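Local coordinates for protein replicative DNA helicase (Mycobacterium tuberculosis, PDB 2R5U) that forms the N-terminal domain of the hexameric replicative helicase DnaB, which probably unwinds double-stranded DNA ahead of the replisome, 5'-3' and driven by ATP, at residues B[67-78]-B[87-96]; B[27-37]-B[122-133]. All coordinates share one frame; numbering follows the deposited sequence.

Contact 1: B[67-78]-B[87-96]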
loop_
_atom_site.group_PDB
_atom_site.type_symbol
_atom_site.label_atom_id
_atom_site.label_comp_id
_atom_site.label_asym_id
_atom_site.label_seq_id
_atom_site.Cartn_x
_atom_site.Cartn_y
_atom_site.Cartn_z
ATOM N N ASN B 67 -11.808 24.882 -8.191
ATOM C CA ASN B 67 -10.388 25.239 -8.226
ATOM C C ASN B 67 -10.244 26.764 -8.285
ATOM O O ASN B 67 -9.431 27.353 -7.558
ATOM C CB ASN B 67 -9.684 24.648 -9.452
ATOM C CG ASN B 67 -9.487 23.108 -9.382
ATOM O OD1 ASN B 67 -9.483 22.498 -8.309
ATOM N ND2 ASN B 67 -9.281 22.503 -10.544
ATOM N N VAL B 68 -11.025 27.394 -9.165
ATOM C CA VAL B 68 -10.961 28.847 -9.325
ATOM C C VAL B 68 -11.372 29.517 -8.018
ATOM O O VAL B 68 -10.656 30.391 -7.514
ATOM C CB VAL B 68 -11.825 29.350 -10.488
ATOM C CG1 VAL B 68 -11.823 30.912 -10.535
ATOM C CG2 VAL B 68 -11.298 28.771 -11.792
ATOM N N TYR B 69 -12.506 29.083 -7.470
ATOM C CA TYR B 69 -13.016 29.609 -6.213
ATOM C C TYR B 69 -11.993 29.504 -5.076
ATOM O O TYR B 69 -11.779 30.472 -4.334
ATOM C CB TYR B 69 -14.317 28.896 -5.838
ATOM C CG TYR B 69 -14.965 29.402 -4.562
ATOM C CD1 TYR B 69 -15.801 30.509 -4.581
ATOM C CD2 TYR B 69 -14.737 28.758 -3.335
ATOM C CE1 TYR B 69 -16.395 30.973 -3.429
ATOM C CE2 TYR B 69 -15.334 29.211 -2.164
ATOM C CZ TYR B 69 -16.158 30.324 -2.227
ATOM O OH TYR B 69 -16.770 30.796 -1.106
ATOM N N ASP B 70 -11.379 28.325 -4.943
ATOM C CA ASP B 70 -10.381 28.068 -3.882
ATOM C C ASP B 70 -9.158 28.984 -4.035
ATOM O O ASP B 70 -8.637 29.492 -3.038
ATOM C CB ASP B 70 -9.924 26.594 -3.875
ATOM C CG ASP B 70 -11.054 25.606 -3.565
ATOM O OD1 ASP B 70 -12.179 26.019 -3.168
ATOM O OD2 ASP B 70 -10.815 24.380 -3.750
ATOM N N ALA B 71 -8.724 29.203 -5.280
ATOM C CA ALA B 71 -7.618 30.120 -5.559
ATOM C C ALA B 71 -7.957 31.579 -5.154
ATOM O O ALA B 71 -7.140 32.257 -4.519
ATOM C CB ALA B 71 -7.208 30.044 -7.028
ATOM N N ILE B 72 -9.161 32.039 -5.489
ATOM C CA ILE B 72 -9.621 33.380 -5.064
ATOM C C ILE B 72 -9.650 33.494 -3.521
ATOM O O ILE B 72 -9.148 34.463 -2.941
ATOM C CB ILE B 72 -11.004 33.727 -5.654
ATOM C CG1 ILE B 72 -10.984 33.683 -7.202
ATOM C CG2 ILE B 72 -11.466 35.095 -5.169
ATOM C CD1 ILE B 72 -12.416 33.775 -7.829
ATOM N N LEU B 73 -10.238 32.506 -2.859
ATOM C CA LEU B 73 -10.298 32.519 -1.405
ATOM C C LEU B 73 -8.900 32.494 -0.790
ATOM O O LEU B 73 -8.667 33.143 0.228
ATOM C CB LEU B 73 -11.125 31.351 -0.871
ATOM C CG LEU B 73 -12.642 31.346 -1.059
ATOM C CD1 LEU B 73 -13.212 30.625 0.151
ATOM C CD2 LEU B 73 -13.287 32.729 -1.218
ATOM N N ASP B 74 -7.981 31.734 -1.396
ATOM C CA ASP B 74 -6.572 31.714 -0.944
ATOM C C ASP B 74 -5.960 33.110 -0.909
ATOM O O ASP B 74 -5.338 33.507 0.087
ATOM C CB ASP B 74 -5.710 30.833 -1.843
ATOM C CG ASP B 74 -5.169 29.630 -1.124
ATOM O OD1 ASP B 74 -5.906 28.619 -1.015
ATOM O OD2 ASP B 74 -3.994 29.704 -0.663
ATOM N N LEU B 75 -6.132 33.836 -2.010
ATOM C CA LEU B 75 -5.638 35.200 -2.160
ATOM C C LEU B 75 -6.311 36.166 -1.185
ATOM O O LEU B 75 -5.646 36.932 -0.498
ATOM C CB LEU B 75 -5.828 35.663 -3.604
ATOM C CG LEU B 75 -4.862 35.020 -4.618
ATOM C CD1 LEU B 75 -5.302 35.316 -6.041
ATOM C CD2 LEU B 75 -3.447 35.519 -4.387
ATOM N N TYR B 76 -7.640 36.104 -1.132
ATOM C CA TYR B 76 -8.437 36.964 -0.268
ATOM C C TYR B 76 -8.099 36.777 1.232
ATOM O O TYR B 76 -8.010 37.756 1.975
ATOM C CB TYR B 76 -9.914 36.712 -0.568
ATOM C CG TYR B 76 -10.929 37.430 0.290
ATOM C CD1 TYR B 76 -11.352 38.726 -0.024
ATOM C CD2 TYR B 76 -11.539 36.776 1.359
ATOM C CE1 TYR B 76 -12.330 39.368 0.746
ATOM C CE2 TYR B 76 -12.505 37.399 2.132
ATOM C CZ TYR B 76 -12.890 38.689 1.827
ATOM O OH TYR B 76 -13.857 39.277 2.600
ATOM N N GLY B 77 -7.913 35.529 1.661
ATOM C CA GLY B 77 -7.523 35.215 3.042
ATOM C C GLY B 77 -6.139 35.743 3.400
ATOM O O GLY B 77 -5.809 35.889 4.570
ATOM N N ARG B 78 -5.348 36.046 2.373
ATOM C CA ARG B 78 -4.020 36.616 2.530
ATOM C C ARG B 78 -3.970 38.117 2.362
ATOM O O ARG B 78 -2.901 38.705 2.437
ATOM C CB ARG B 78 -3.060 35.961 1.546
ATOM C CG ARG B 78 -2.523 34.645 2.033
ATOM C CD ARG B 78 -1.402 34.172 1.139
ATOM N NE ARG B 78 -1.908 33.463 -0.030
ATOM C CZ ARG B 78 -1.460 33.645 -1.267
ATOM N NH1 ARG B 78 -0.498 34.528 -1.505
ATOM N NH2 ARG B 78 -1.982 32.955 -2.269
ATOM N N VAL B 87 -4.919 35.511 -9.817
ATOM C CA VAL B 87 -5.620 34.226 -9.721
ATOM C C VAL B 87 -5.020 33.160 -10.661
ATOM O O VAL B 87 -4.850 32.013 -10.251
ATOM C CB VAL B 87 -7.157 34.374 -9.924
ATOM C CG1 VAL B 87 -7.848 32.969 -10.019
ATOM C CG2 VAL B 87 -7.779 35.167 -8.794
ATOM N N ALA B 88 -4.713 33.527 -11.909
ATOM C CA ALA B 88 -4.016 32.631 -12.839
ATOM C C ALA B 88 -2.671 32.150 -12.280
ATOM O O ALA B 88 -2.269 30.990 -12.494
ATOM C CB ALA B 88 -3.813 33.296 -14.224
ATOM N N ALA B 89 -1.986 33.039 -11.563
ATOM C CA ALA B 89 -0.715 32.697 -10.939
ATOM C C ALA B 89 -0.902 31.789 -9.720
ATOM O O ALA B 89 -0.096 30.887 -9.502
ATOM C CB ALA B 89 0.062 33.970 -10.563
ATOM N N GLU B 90 -1.933 32.043 -8.913
ATOM C CA GLU B 90 -2.269 31.162 -7.798
ATOM C C GLU B 90 -2.650 29.761 -8.311
ATOM O O GLU B 90 -2.161 28.761 -7.781
ATOM C CB GLU B 90 -3.370 31.772 -6.906
ATOM C CG GLU B 90 -3.918 30.833 -5.819
ATOM C CD GLU B 90 -2.903 30.476 -4.742
ATOM O OE1 GLU B 90 -2.118 31.365 -4.358
ATOM O OE2 GLU B 90 -2.897 29.305 -4.273
ATOM N N LEU B 91 -3.466 29.694 -9.363
ATOM C CA LEU B 91 -3.780 28.411 -10.033
ATOM C C LEU B 91 -2.554 27.701 -10.611
ATOM O O LEU B 91 -2.400 26.490 -10.443
ATOM C CB LEU B 91 -4.857 28.595 -11.118
ATOM C CG LEU B 91 -6.277 28.931 -10.627
ATOM C CD1 LEU B 91 -7.078 29.491 -11.788
ATOM C CD2 LEU B 91 -6.989 27.751 -9.997
ATOM N N ASP B 92 -1.687 28.454 -11.293
ATOM C CA ASP B 92 -0.419 27.930 -11.814
ATOM C C ASP B 92 0.501 27.368 -10.710
ATOM O O ASP B 92 1.110 26.321 -10.893
ATOM C CB ASP B 92 0.301 29.008 -12.634
ATOM C CG ASP B 92 1.513 28.480 -13.371
ATOM O OD1 ASP B 92 1.354 27.618 -14.269
ATOM O OD2 ASP B 92 2.633 28.944 -13.054
ATOM N N ARG B 93 0.589 28.047 -9.568
ATOM C CA ARG B 93 1.338 27.509 -8.424
ATOM C C ARG B 93 0.780 26.156 -7.978
ATOM O O ARG B 93 1.524 25.291 -7.540
ATOM C CB ARG B 93 1.338 28.482 -7.238
ATOM C CG ARG B 93 2.382 29.572 -7.357
ATOM C CD ARG B 93 2.494 30.398 -6.075
ATOM N NE ARG B 93 1.311 31.216 -5.844
ATOM C CZ ARG B 93 1.215 32.519 -6.114
ATOM N NH1 ARG B 93 2.248 33.194 -6.611
ATOM N NH2 ARG B 93 0.072 33.149 -5.868
ATOM N N ARG B 94 -0.531 25.982 -8.104
ATOM C CA ARG B 94 -1.173 24.746 -7.700
ATOM C C ARG B 94 -1.134 23.649 -8.784
ATOM O O ARG B 94 -1.616 22.536 -8.559
ATOM C CB ARG B 94 -2.609 25.040 -7.272
ATOM C CG ARG B 94 -2.735 25.662 -5.887
ATOM C CD ARG B 94 -3.785 26.745 -5.900
ATOM N NE ARG B 94 -4.545 26.813 -4.655
ATOM C CZ ARG B 94 -5.869 26.675 -4.578
ATOM N NH1 ARG B 94 -6.604 26.478 -5.685
ATOM N NH2 ARG B 94 -6.464 26.743 -3.391
ATOM N N GLY B 95 -0.551 23.956 -9.942
ATOM C CA GLY B 95 -0.554 23.046 -11.095
ATOM C C GLY B 95 -1.914 22.876 -11.768
ATOM O O GLY B 95 -2.133 21.913 -12.512
ATOM N N LEU B 96 -2.835 23.808 -11.524
ATOM C CA LEU B 96 -4.222 23.657 -11.993
ATOM C C LEU B 96 -4.630 24.585 -13.133
ATOM O O LEU B 96 -5.745 24.478 -13.647
ATOM C CB LEU B 96 -5.206 23.809 -10.828
ATOM C CG LEU B 96 -5.116 22.802 -9.679
ATOM C CD1 LEU B 96 -5.715 23.389 -8.424
ATOM C CD2 LEU B 96 -5.784 21.473 -10.047
#
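The guanidinium of Arg94 lies with one face over Ala71 CA, which sits off-centre, toward the rim of the group; Asp70 CB and Asn67 O approach its edge near the plane. The guanidinium of Arg78 meets Glu90 OE1 at its edge, close to its own plane, with the carboxylate turned 57° from it. Beneath these charged groups helices 63-77 and 84-93 pack together in the all-helical N-terminal domain of DnaB, their local axes 9.1 Å apart at an angle of 108°. Five charged residues form a salt-bridge network along one side of the crossing. Glu90 is its buried centre: with CG anti to the backbone N (chi1 172°), CG lies on Ala71 CB at 3.6 Å; the bend at chi2 then turns the carboxylate toward the arginines, its two oxygens taking different partners. OE1 takes Arg78 NH2 at 2.6 Å and also Arg93 NH2, which arrives from above the carboxylate plane; OE2 pairs with Arg94 NE at 3.0 Å. Arg94 then reaches on through NH2 to Asp74 OD1 in a weak, bent hydrogen bond. The carboxylates of Asp74 and Glu90 are stacked, so Arg94, bound to both, probably offsets their repulsion. Arg78 has a second acid in Glu80. On the apolar side Val87 CG2 touches both Leu75 CD1, at 3.7 Å, and Ile72 CG1, while Leu91 CD2 rests on Ala71 CB. Leu42 of helix 31-43 also touches Val87, and Ile100 touches Leu91. Helix 84-93 ends in a Schellman motif at Gly95, after which Leu96 crosses Asn67 at about a right angle, its CD2 3.7 Å from Asn67 ND2 and its CD1 3.9 Å from Asn67 OD1.

Contact 2: B[27-37]-B[122-133]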
loop_
_atom_site.group_PDB
_atom_site.type_symbol
_atom_site.label_atom_id
_atom_site.label_comp_id
_atom_site.label_asym_id
_atom_site.label_seq_id
_atom_site.Cartn_x
_atom_site.Cartn_y
_atom_site.Cartn_z
ATOM N N PRO B 27 -26.968 15.458 -11.242
ATOM C CA PRO B 27 -27.099 16.054 -9.908
ATOM C C PRO B 27 -27.566 17.511 -9.984
ATOM O O PRO B 27 -27.264 18.176 -10.968
ATOM C CB PRO B 27 -25.677 15.968 -9.356
ATOM C CG PRO B 27 -25.032 14.848 -10.127
ATOM C CD PRO B 27 -25.594 14.982 -11.491
ATOM N N PRO B 28 -28.341 17.983 -8.977
ATOM C CA PRO B 28 -28.771 19.386 -8.909
ATOM C C PRO B 28 -27.585 20.348 -9.098
ATOM O O PRO B 28 -26.565 20.195 -8.426
ATOM C CB PRO B 28 -29.346 19.507 -7.500
ATOM C CG PRO B 28 -29.859 18.101 -7.188
ATOM C CD PRO B 28 -28.883 17.179 -7.859
ATOM N N GLN B 29 -27.718 21.295 -10.029
ATOM C CA GLN B 29 -26.600 22.177 -10.408
ATOM C C GLN B 29 -27.088 23.406 -11.170
ATOM O O GLN B 29 -28.186 23.408 -11.721
ATOM C CB GLN B 29 -25.575 21.403 -11.262
ATOM C CG GLN B 29 -26.123 20.962 -12.638
ATOM C CD GLN B 29 -25.181 20.066 -13.408
ATOM O OE1 GLN B 29 -24.444 20.529 -14.276
ATOM N NE2 GLN B 29 -25.198 18.777 -13.100
ATOM N N ASP B 30 -26.272 24.456 -11.208
ATOM C CA ASP B 30 -26.516 25.576 -12.122
ATOM C C ASP B 30 -25.156 26.094 -12.581
ATOM O O ASP B 30 -24.530 26.896 -11.882
ATOM C CB ASP B 30 -27.357 26.686 -11.471
ATOM C CG ASP B 30 -27.884 27.712 -12.486
ATOM O OD1 ASP B 30 -27.185 28.032 -13.467
ATOM O OD2 ASP B 30 -29.011 28.219 -12.308
ATOM N N LEU B 31 -24.689 25.584 -13.723
ATOM C CA LEU B 31 -23.387 25.964 -14.261
ATOM C C LEU B 31 -23.315 27.441 -14.625
ATOM O O LEU B 31 -22.285 28.065 -14.410
ATOM C CB LEU B 31 -22.991 25.089 -15.459
ATOM C CG LEU B 31 -22.011 23.908 -15.332
ATOM C CD1 LEU B 31 -20.603 24.402 -15.366
ATOM C CD2 LEU B 31 -22.224 23.063 -14.077
ATOM N N ALA B 32 -24.399 27.991 -15.171
ATOM C CA ALA B 32 -24.451 29.394 -15.522
ATOM C C ALA B 32 -24.252 30.245 -14.266
ATOM O O ALA B 32 -23.484 31.200 -14.284
ATOM C CB ALA B 32 -25.777 29.732 -16.189
ATOM N N ALA B 33 -24.959 29.902 -13.186
ATOM C CA ALA B 33 -24.830 30.658 -11.932
ATOM C C ALA B 33 -23.417 30.524 -11.317
ATOM O O ALA B 33 -22.881 31.491 -10.759
ATOM C CB ALA B 33 -25.917 30.283 -10.954
ATOM N N GLU B 34 -22.799 29.352 -11.457
ATOM C CA GLU B 34 -21.394 29.180 -11.023
ATOM C C GLU B 34 -20.442 30.130 -11.761
ATOM O O GLU B 34 -19.527 30.699 -11.159
ATOM C CB GLU B 34 -20.898 27.740 -11.207
ATOM C CG GLU B 34 -21.583 26.726 -10.256
ATOM C CD GLU B 34 -21.036 25.305 -10.295
ATOM O OE1 GLU B 34 -19.976 25.022 -10.907
ATOM O OE2 GLU B 34 -21.685 24.448 -9.646
ATOM N N GLN B 35 -20.627 30.233 -13.070
ATOM C CA GLN B 35 -19.803 31.115 -13.919
ATOM C C GLN B 35 -19.946 32.569 -13.498
ATOM O O GLN B 35 -18.954 33.252 -13.311
ATOM C CB GLN B 35 -20.160 30.915 -15.399
ATOM C CG GLN B 35 -19.685 29.582 -15.967
ATOM C CD GLN B 35 -20.297 29.260 -17.324
ATOM O OE1 GLN B 35 -21.315 29.829 -17.726
ATOM N NE2 GLN B 35 -19.696 28.328 -18.018
ATOM N N SER B 36 -21.182 33.012 -13.313
ATOM C CA SER B 36 -21.500 34.380 -12.887
ATOM C C SER B 36 -20.912 34.744 -11.510
ATOM O O SER B 36 -20.413 35.865 -11.310
ATOM C CB SER B 36 -23.017 34.592 -12.873
ATOM O OG SER B 36 -23.570 34.500 -14.187
ATOM N N VAL B 37 -20.985 33.797 -10.564
ATOM C CA VAL B 37 -20.337 33.956 -9.250
ATOM C C VAL B 37 -18.836 34.194 -9.380
ATOM O O VAL B 37 -18.287 35.127 -8.764
ATOM C CB VAL B 37 -20.563 32.758 -8.310
ATOM C CG1 VAL B 37 -19.629 32.856 -7.096
ATOM C CG2 VAL B 37 -21.959 32.747 -7.820
ATOM N N TYR B 122 -26.382 35.180 -7.367
ATOM C CA TYR B 122 -25.964 33.949 -8.023
ATOM C C TYR B 122 -25.385 32.931 -7.042
ATOM O O TYR B 122 -25.579 31.728 -7.222
ATOM C CB TYR B 122 -25.029 34.221 -9.203
ATOM C CG TYR B 122 -25.727 34.909 -10.362
ATOM C CD1 TYR B 122 -25.488 36.254 -10.645
ATOM C CD2 TYR B 122 -26.641 34.221 -11.165
ATOM C CE1 TYR B 122 -26.130 36.897 -11.709
ATOM C CE2 TYR B 122 -27.292 34.849 -12.217
ATOM C CZ TYR B 122 -27.037 36.190 -12.485
ATOM O OH TYR B 122 -27.687 36.817 -13.538
ATOM N N ALA B 123 -24.699 33.412 -5.996
ATOM C CA ALA B 123 -24.175 32.541 -4.951
ATOM C C ALA B 123 -25.320 31.814 -4.238
ATOM O O ALA B 123 -25.182 30.654 -3.902
ATOM C CB ALA B 123 -23.351 33.328 -3.943
ATOM N N SER B 124 -26.432 32.510 -4.010
ATOM C CA SER B 124 -27.591 31.894 -3.362
ATOM C C SER B 124 -28.165 30.717 -4.186
ATOM O O SER B 124 -28.622 29.727 -3.612
ATOM C CB SER B 124 -28.646 32.940 -2.976
ATOM O OG SER B 124 -29.550 33.224 -4.039
ATOM N N ILE B 125 -28.105 30.829 -5.516
ATOM C CA ILE B 125 -28.499 29.762 -6.432
ATOM C C ILE B 125 -27.547 28.586 -6.270
ATOM O O ILE B 125 -27.984 27.450 -6.087
ATOM C CB ILE B 125 -28.505 30.216 -7.924
ATOM C CG1 ILE B 125 -29.605 31.261 -8.207
ATOM C CG2 ILE B 125 -28.629 29.002 -8.849
ATOM C CD1 ILE B 125 -31.032 30.726 -8.088
ATOM N N VAL B 126 -26.248 28.870 -6.321
ATOM C CA VAL B 126 -25.218 27.841 -6.201
ATOM C C VAL B 126 -25.343 27.101 -4.858
ATOM O O VAL B 126 -25.189 25.894 -4.811
ATOM C CB VAL B 126 -23.778 28.400 -6.422
ATOM C CG1 VAL B 126 -22.739 27.318 -6.204
ATOM C CG2 VAL B 126 -23.619 28.970 -7.849
ATOM N N ALA B 127 -25.614 27.847 -3.792
ATOM C CA ALA B 127 -25.799 27.295 -2.441
ATOM C C ALA B 127 -27.031 26.380 -2.329
ATOM O O ALA B 127 -26.961 25.317 -1.716
ATOM C CB ALA B 127 -25.886 28.425 -1.433
ATOM N N GLU B 128 -28.149 26.807 -2.911
ATOM C CA GLU B 128 -29.359 26.008 -2.971
ATOM C C GLU B 128 -29.129 24.685 -3.692
ATOM O O GLU B 128 -29.512 23.625 -3.187
ATOM C CB GLU B 128 -30.492 26.777 -3.639
ATOM C CG GLU B 128 -31.682 26.982 -2.737
ATOM C CD GLU B 128 -32.893 27.517 -3.465
ATOM O OE1 GLU B 128 -33.111 27.130 -4.640
ATOM O OE2 GLU B 128 -33.632 28.325 -2.852
ATOM N N LYS B 129 -28.476 24.749 -4.854
ATOM C CA LYS B 129 -28.157 23.560 -5.633
ATOM C C LYS B 129 -27.176 22.648 -4.899
ATOM O O LYS B 129 -27.286 21.403 -4.971
ATOM C CB LYS B 129 -27.635 23.957 -7.025
ATOM C CG LYS B 129 -28.642 24.773 -7.843
ATOM C CD LYS B 129 -29.861 23.975 -8.287
ATOM C CE LYS B 129 -30.837 24.854 -9.062
ATOM N NZ LYS B 129 -32.014 24.067 -9.557
ATOM N N ALA B 130 -26.232 23.252 -4.174
ATOM C CA ALA B 130 -25.306 22.489 -3.362
ATOM C C ALA B 130 -26.067 21.768 -2.237
ATOM O O ALA B 130 -25.843 20.583 -2.027
ATOM C CB ALA B 130 -24.213 23.360 -2.798
ATOM N N LEU B 131 -26.964 22.478 -1.547
ATOM C CA LEU B 131 -27.815 21.862 -0.499
ATOM C C LEU B 131 -28.524 20.612 -1.022
ATOM O O LEU B 131 -28.369 19.517 -0.463
ATOM C CB LEU B 131 -28.823 22.860 0.076
ATOM C CG LEU B 131 -29.550 22.476 1.381
ATOM C CD1 LEU B 131 -28.560 21.897 2.404
ATOM C CD2 LEU B 131 -30.262 23.672 1.976
ATOM N N LEU B 132 -29.252 20.780 -2.121
ATOM C CA LEU B 132 -29.951 19.694 -2.792
ATOM C C LEU B 132 -29.068 18.530 -3.260
ATOM O O LEU B 132 -29.442 17.357 -3.079
ATOM C CB LEU B 132 -30.796 20.242 -3.939
ATOM C CG LEU B 132 -31.908 21.209 -3.542
ATOM C CD1 LEU B 132 -32.474 21.884 -4.782
ATOM C CD2 LEU B 132 -33.017 20.475 -2.759
ATOM N N ARG B 133 -27.906 18.835 -3.840
ATOM C CA ARG B 133 -26.931 17.805 -4.199
ATOM C C ARG B 133 -26.425 17.013 -3.011
ATOM O O ARG B 133 -26.270 15.802 -3.108
ATOM C CB ARG B 133 -25.712 18.376 -4.943
ATOM C CG ARG B 133 -25.569 17.863 -6.339
ATOM C CD ARG B 133 -24.237 18.185 -7.056
ATOM N NE ARG B 133 -23.301 19.081 -6.361
ATOM C CZ ARG B 133 -23.406 20.411 -6.258
ATOM N NH1 ARG B 133 -24.433 21.080 -6.778
ATOM N NH2 ARG B 133 -22.460 21.078 -5.606
HETATM O O HOH W 1 -30.801 21.517 -11.157
#
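Apolar packing begins where Ala33 CB meets Ile125 CG2 at 3.7 Å, with Val126 CG2 and Tyr122 CD2 also against this small methyl. One turn on, Val37 CG2 presses on the backbone of Tyr122 and Ala123, 3.4 Å from Ala123 N; with CG1 anti to the backbone N (chi1 168°), CG2 is the branch presented to helix 119-147. Ser36 supplies a CH-pi contact: its CB stands over one face of the Tyr122 ring, 3.8 Å from the centroid and 16° off the normal. Near the N terminus the ring of Pro28 lies across Leu132 CB and slides alongside Arg133, whose CD also touches Pro27 CB. Helix 31-43 crosses helix 119-147, the long helix of the DnaB N-terminal domain, in a roughly antiparallel sense, the axes of 31-37 and 122-133 lying 8.5 Å apart at 135°, while residues 27-30 continue the contact toward Arg133.

Among the polar contacts, Arg133 NH1 donates to Pro28 O at 2.8 Å in a nearly straight bond, with the oxygen in the guanidinium plane; NH2 bonds to Asp59 O, so two backbone carbonyls fix the turn of the group. Asp30 is the N-cap of helix 31-43: OD1 accepts from Ala33 N, while OD2 lies 3.6 Å from Ile125 CG2. The Glu34 carboxylate is held by His65 and Tyr61 N, while its CG touches Val126 CG2.

Water joins the segments at one point. Lys129 folds its methylenes over the backbone of Gln29, and the bridging water accepts from Lys129 NZ at 3.2 Å and from Gln29 N.

How the contacts relate
From the N terminus the chain enters along 27-30 and turns into helix 31-43, the first partner of contact 2. It then passes through helix 45-52 to helix 63-77 and, after a short connection, to helix 84-93; contact 1 closes this small loop, with eight residues between its segments. Helices 97-100 and 102-111 follow before helix 119-147 returns to helix 31-43 and closes contact 2 across 84 intervening residues. Contact 1 is therefore enclosed by the larger loop, without crossing. The contact centres lie about 20 Å apart, and helix 31-43 links their surroundings: it packs on helix 119-147 and through Met41 also touches Ile72 of helix 63-77.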